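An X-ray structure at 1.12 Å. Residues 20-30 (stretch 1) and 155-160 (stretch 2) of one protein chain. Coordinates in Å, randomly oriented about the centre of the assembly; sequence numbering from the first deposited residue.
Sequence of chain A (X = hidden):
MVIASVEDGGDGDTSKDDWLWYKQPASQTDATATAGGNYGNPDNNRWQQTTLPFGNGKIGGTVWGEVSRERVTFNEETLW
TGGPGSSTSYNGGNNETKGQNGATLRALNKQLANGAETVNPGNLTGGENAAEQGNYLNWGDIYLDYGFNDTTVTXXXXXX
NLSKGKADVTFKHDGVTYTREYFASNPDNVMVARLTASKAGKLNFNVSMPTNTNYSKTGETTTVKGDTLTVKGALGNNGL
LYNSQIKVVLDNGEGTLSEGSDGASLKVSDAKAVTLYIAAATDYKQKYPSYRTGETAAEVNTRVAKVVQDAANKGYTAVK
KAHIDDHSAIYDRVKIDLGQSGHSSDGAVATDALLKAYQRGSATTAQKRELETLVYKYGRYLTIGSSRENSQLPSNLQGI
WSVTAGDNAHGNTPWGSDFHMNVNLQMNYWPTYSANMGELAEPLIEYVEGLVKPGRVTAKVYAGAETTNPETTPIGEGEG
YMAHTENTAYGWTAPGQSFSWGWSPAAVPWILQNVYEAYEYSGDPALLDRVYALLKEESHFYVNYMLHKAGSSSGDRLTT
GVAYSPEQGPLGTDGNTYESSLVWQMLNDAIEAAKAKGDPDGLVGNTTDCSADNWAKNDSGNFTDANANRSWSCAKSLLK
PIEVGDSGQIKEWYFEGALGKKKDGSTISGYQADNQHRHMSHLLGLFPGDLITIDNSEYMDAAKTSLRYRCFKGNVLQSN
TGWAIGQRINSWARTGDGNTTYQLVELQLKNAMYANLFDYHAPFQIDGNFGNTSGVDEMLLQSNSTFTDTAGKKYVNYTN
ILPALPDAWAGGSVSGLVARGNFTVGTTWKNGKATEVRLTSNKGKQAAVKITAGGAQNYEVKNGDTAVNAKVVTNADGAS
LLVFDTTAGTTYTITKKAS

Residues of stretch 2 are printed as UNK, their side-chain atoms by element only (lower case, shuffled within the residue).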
# COMPACT_ATOMS: atom_id res chain seq x y z
N LEU A 20 -8.11 -16.63 10.90
CA LEU A 20 -9.21 -15.82 11.42
C LEU A 20 -10.41 -16.77 11.40
O LEU A 20 -10.63 -17.44 10.40
CB LEU A 20 -9.52 -14.62 10.54
CG LEU A 20 -8.58 -13.41 10.52
CD1 LEU A 20 -7.29 -13.72 9.83
CD2 LEU A 20 -9.27 -12.24 9.84
N TRP A 21 -11.16 -16.84 12.49
CA TRP A 21 -12.29 -17.77 12.54
C TRP A 21 -13.46 -17.28 13.39
O TRP A 21 -13.29 -16.47 14.29
CB TRP A 21 -11.82 -19.18 12.94
CG TRP A 21 -11.31 -19.29 14.33
CD1 TRP A 21 -10.09 -18.90 14.80
CD2 TRP A 21 -12.01 -19.86 15.44
NE1 TRP A 21 -9.99 -19.18 16.14
CE2 TRP A 21 -11.15 -19.77 16.56
CE3 TRP A 21 -13.28 -20.44 15.61
CZ2 TRP A 21 -11.52 -20.25 17.83
CZ3 TRP A 21 -13.64 -20.90 16.87
CH2 TRP A 21 -12.76 -20.80 17.96
N TYR A 22 -14.65 -17.77 13.04
CA TYR A 22 -15.91 -17.26 13.58
C TYR A 22 -16.90 -18.39 13.73
O TYR A 22 -16.95 -19.29 12.90
CB TYR A 22 -16.49 -16.16 12.66
CG TYR A 22 -15.47 -15.09 12.36
CD1 TYR A 22 -15.43 -13.92 13.09
CD2 TYR A 22 -14.51 -15.29 11.36
CE1 TYR A 22 -14.46 -12.95 12.83
CE2 TYR A 22 -13.54 -14.35 11.11
CZ TYR A 22 -13.53 -13.18 11.84
OH TYR A 22 -12.55 -12.25 11.58
N LYS A 23 -17.71 -18.31 14.78
CA LYS A 23 -18.69 -19.34 15.11
C LYS A 23 -20.07 -19.05 14.53
O LYS A 23 -21.05 -19.74 14.85
CB LYS A 23 -18.78 -19.52 16.63
CG LYS A 23 -17.49 -20.00 17.28
CD LYS A 23 -17.70 -20.35 18.74
CE LYS A 23 -16.45 -20.94 19.36
NZ LYS A 23 -16.73 -21.52 20.71
N GLN A 24 -20.17 -18.05 13.66
CA GLN A 24 -21.44 -17.69 13.04
C GLN A 24 -21.21 -16.99 11.70
O GLN A 24 -20.13 -16.43 11.47
CB GLN A 24 -22.28 -16.82 13.99
CG GLN A 24 -21.78 -15.39 14.18
CD GLN A 24 -20.48 -15.29 14.95
OE1 GLN A 24 -20.32 -15.90 16.01
NE2 GLN A 24 -19.54 -14.51 14.42
N PRO A 25 -22.20 -17.04 10.78
CA PRO A 25 -22.12 -16.34 9.50
C PRO A 25 -21.89 -14.84 9.61
O PRO A 25 -22.11 -14.25 10.67
CB PRO A 25 -23.51 -16.57 8.88
CG PRO A 25 -24.37 -17.10 9.98
CD PRO A 25 -23.46 -17.82 10.90
N ALA A 26 -21.47 -14.23 8.51
CA ALA A 26 -21.30 -12.78 8.43
C ALA A 26 -22.54 -12.03 8.93
O ALA A 26 -22.42 -11.07 9.69
CB ALA A 26 -20.95 -12.35 7.01
N SER A 27 -23.72 -12.48 8.51
CA SER A 27 -24.99 -11.85 8.89
C SER A 27 -25.23 -11.78 10.40
O SER A 27 -26.00 -10.95 10.87
CB SER A 27 -26.17 -12.56 8.22
OG SER A 27 -26.26 -13.90 8.66
N GLN A 28 -24.56 -12.67 11.14
CA GLN A 28 -24.72 -12.75 12.59
C GLN A 28 -23.48 -12.28 13.36
O GLN A 28 -23.40 -12.43 14.58
CB GLN A 28 -25.08 -14.18 13.00
CG GLN A 28 -26.44 -14.65 12.50
CD GLN A 28 -26.79 -16.05 12.98
OE1 GLN A 28 -25.94 -16.95 13.00
NE2 GLN A 28 -28.04 -16.25 13.36
N THR A 29 -22.53 -11.70 12.63
CA THR A 29 -21.27 -11.23 13.20
C THR A 29 -21.38 -9.73 13.50
O THR A 29 -22.03 -8.99 12.76
CB THR A 29 -20.09 -11.53 12.24
OG1 THR A 29 -20.03 -12.94 11.98
CG2 THR A 29 -18.76 -11.06 12.81
N ASP A 30 -20.74 -9.30 14.59
CA ASP A 30 -20.77 -7.91 15.04
C ASP A 30 -20.31 -6.95 13.95
O ASP A 30 -19.17 -7.03 13.47
CB ASP A 30 -19.89 -7.76 16.29
CG ASP A 30 -20.08 -6.42 16.99
OD1 ASP A 30 -19.90 -5.36 16.34
OD2 ASP A 30 -20.37 -6.42 18.20
N UNK A 155 -22.46 -27.00 14.97
CA UNK A 155 -21.07 -27.21 14.54
C UNK A 155 -20.64 -26.25 13.43
O UNK A 155 -19.85 -26.61 12.54
o UNK A 155 -21.67 -31.89 15.68
c UNK A 155 -21.09 -31.10 14.91
o UNK A 155 -20.57 -31.47 13.83
c UNK A 155 -21.01 -29.64 15.31
c UNK A 155 -20.84 -28.67 14.14
N UNK A 156 -21.18 -25.03 13.48
CA UNK A 156 -20.85 -24.01 12.49
C UNK A 156 -19.48 -23.40 12.75
O UNK A 156 -19.18 -22.99 13.86
c UNK A 156 -21.58 -21.88 11.37
c UNK A 156 -20.93 -20.05 9.37
c UNK A 156 -21.91 -21.01 9.13
c UNK A 156 -22.22 -21.93 10.13
c UNK A 156 -21.90 -22.90 12.44
c UNK A 156 -20.28 -20.00 10.58
o UNK A 156 -20.59 -19.13 8.40
c UNK A 156 -20.60 -20.91 11.57
N UNK A 157 -18.68 -23.33 11.69
CA UNK A 157 -17.48 -22.50 11.71
C UNK A 157 -17.20 -21.94 10.32
O UNK A 157 -17.38 -22.63 9.32
c UNK A 157 -16.27 -23.30 12.21
c UNK A 157 -13.84 -23.25 12.92
n UNK A 157 -13.34 -24.01 11.78
c UNK A 157 -15.07 -22.42 12.56
n UNK A 157 -12.84 -25.94 10.63
c UNK A 157 -13.32 -25.34 11.71
n UNK A 157 -13.76 -26.08 12.72
N UNK A 158 -16.79 -20.68 10.27
CA UNK A 158 -16.19 -20.12 9.07
C UNK A 158 -14.81 -19.59 9.42
O UNK A 158 -14.59 -19.08 10.52
c UNK A 158 -17.84 -14.44 9.06
c UNK A 158 -17.07 -19.03 8.44
n UNK A 158 -17.10 -14.32 7.96
n UNK A 158 -18.39 -15.60 9.40
c UNK A 158 -18.25 -16.84 8.65
c UNK A 158 -17.21 -17.76 9.25
n UNK A 158 -18.03 -13.38 9.83
N UNK A 159 -13.87 -19.76 8.50
CA UNK A 159 -12.52 -19.31 8.75
C UNK A 159 -11.83 -18.81 7.49
O UNK A 159 -12.27 -19.05 6.36
c UNK A 159 -11.68 -20.41 9.42
o UNK A 159 -10.62 -21.33 7.50
o UNK A 159 -11.82 -22.68 8.74
c UNK A 159 -11.36 -21.56 8.48
N UNK A 160 -10.74 -18.09 7.72
CA UNK A 160 -9.81 -17.72 6.67
C UNK A 160 -8.45 -18.23 7.10
O UNK A 160 -7.91 -17.81 8.12
c UNK A 160 -9.78 -16.20 6.47
c UNK A 160 -8.87 -14.16 5.33
c UNK A 160 -9.49 -16.16 3.96
c UNK A 160 -8.94 -15.68 5.30

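Position 155 carries five side-chain atoms, an unbranched run of three carbons whose last bears two oxygens. That is a carboxylate at the end of two methylenes, one methylene more than aspartate has. The chain turns a corner here, and the side chain points away from stretch 1 and touches none of it. The residue is Glu155.

At position 156 one carbon leads to a six-carbon ring bearing a single oxygen, eight atoms in all. The CA-to-CB bond points toward stretch 1, and the ring settles where the first strand has given way to loop. One ring face receives CD of Pro25, 3.9 Å from the centroid and 18° off the normal, a CH-pi contact. A phenol ring identifies Tyr156. Its OH atom lies 3.4 Å from Pro25 CA and is hydrogen-bonded elsewhere in the structure.

Position 157 shows three carbons, a nitrogen, and a carbon with two further nitrogens: a guanidinium on a three-carbon arm, hence Arg157. Its CB points sideways, and the aliphatic arm, rather than the charged end, meets stretch 1, with CD 3.9 Å from CE3 of Trp21.

The same seven atoms, four carbons and three nitrogens, recur at position 158, again with a terminal carbon holding two nitrogens beyond the first, but here the setting is very different. The planar end lies flat on the ring of Tyr22, with centres 4.5 Å apart and planes at 19°, while the backbone N of Ala26 lies over its opposite face. This is Arg158. Hydrogen bonds leave the edge of the group: NE donates to Gln24 O at 2.8 Å, and NH2 donates to Thr29 OG1 at 3.0 Å.

Position 159 has two carbons, the second carrying two oxygens, a short carboxylate and therefore Asp159. Its CB packs 3.7 Å from CB of Trp21, on the same face of the sheet, but its end leads away from stretch 1. OD2 instead makes a long salt bridge of 3.6 Å with NE of Arg157.

Four carbons forked at the second, with no heteroatom, fill position 160. The CB lies 4.4 Å from CB of Leu20, and the branched apolar side chain is that of Leu160.

The contact joins a regular antiparallel ladder to a side-chain anchor. Leu20 N donates to Leu160 O at 3.0 Å and Leu160 N to Leu20 O at 2.8 Å; Tyr22 N donates to Arg158 O at 2.8 Å and Arg158 N to Tyr22 O at 3.0 Å. Between these pairs, Trp21 and Asp159 form a non-hydrogen-bonded pair, their CA atoms 4.1 Å apart. Beyond the ladder, Arg158 reaches into the loop that follows the strand. Thr29 OG1 accepts from its NH2 and from Gln24 NE2 (2.9 Å) while donating to Pro25 O (2.8 Å), so the loop's own bonds hold that acceptor in place. Stacking on Tyr22 and bonding along the edge thus fix the guanidinium between strand and loop.

Stretch 2, residues 155-160: EYRRDL
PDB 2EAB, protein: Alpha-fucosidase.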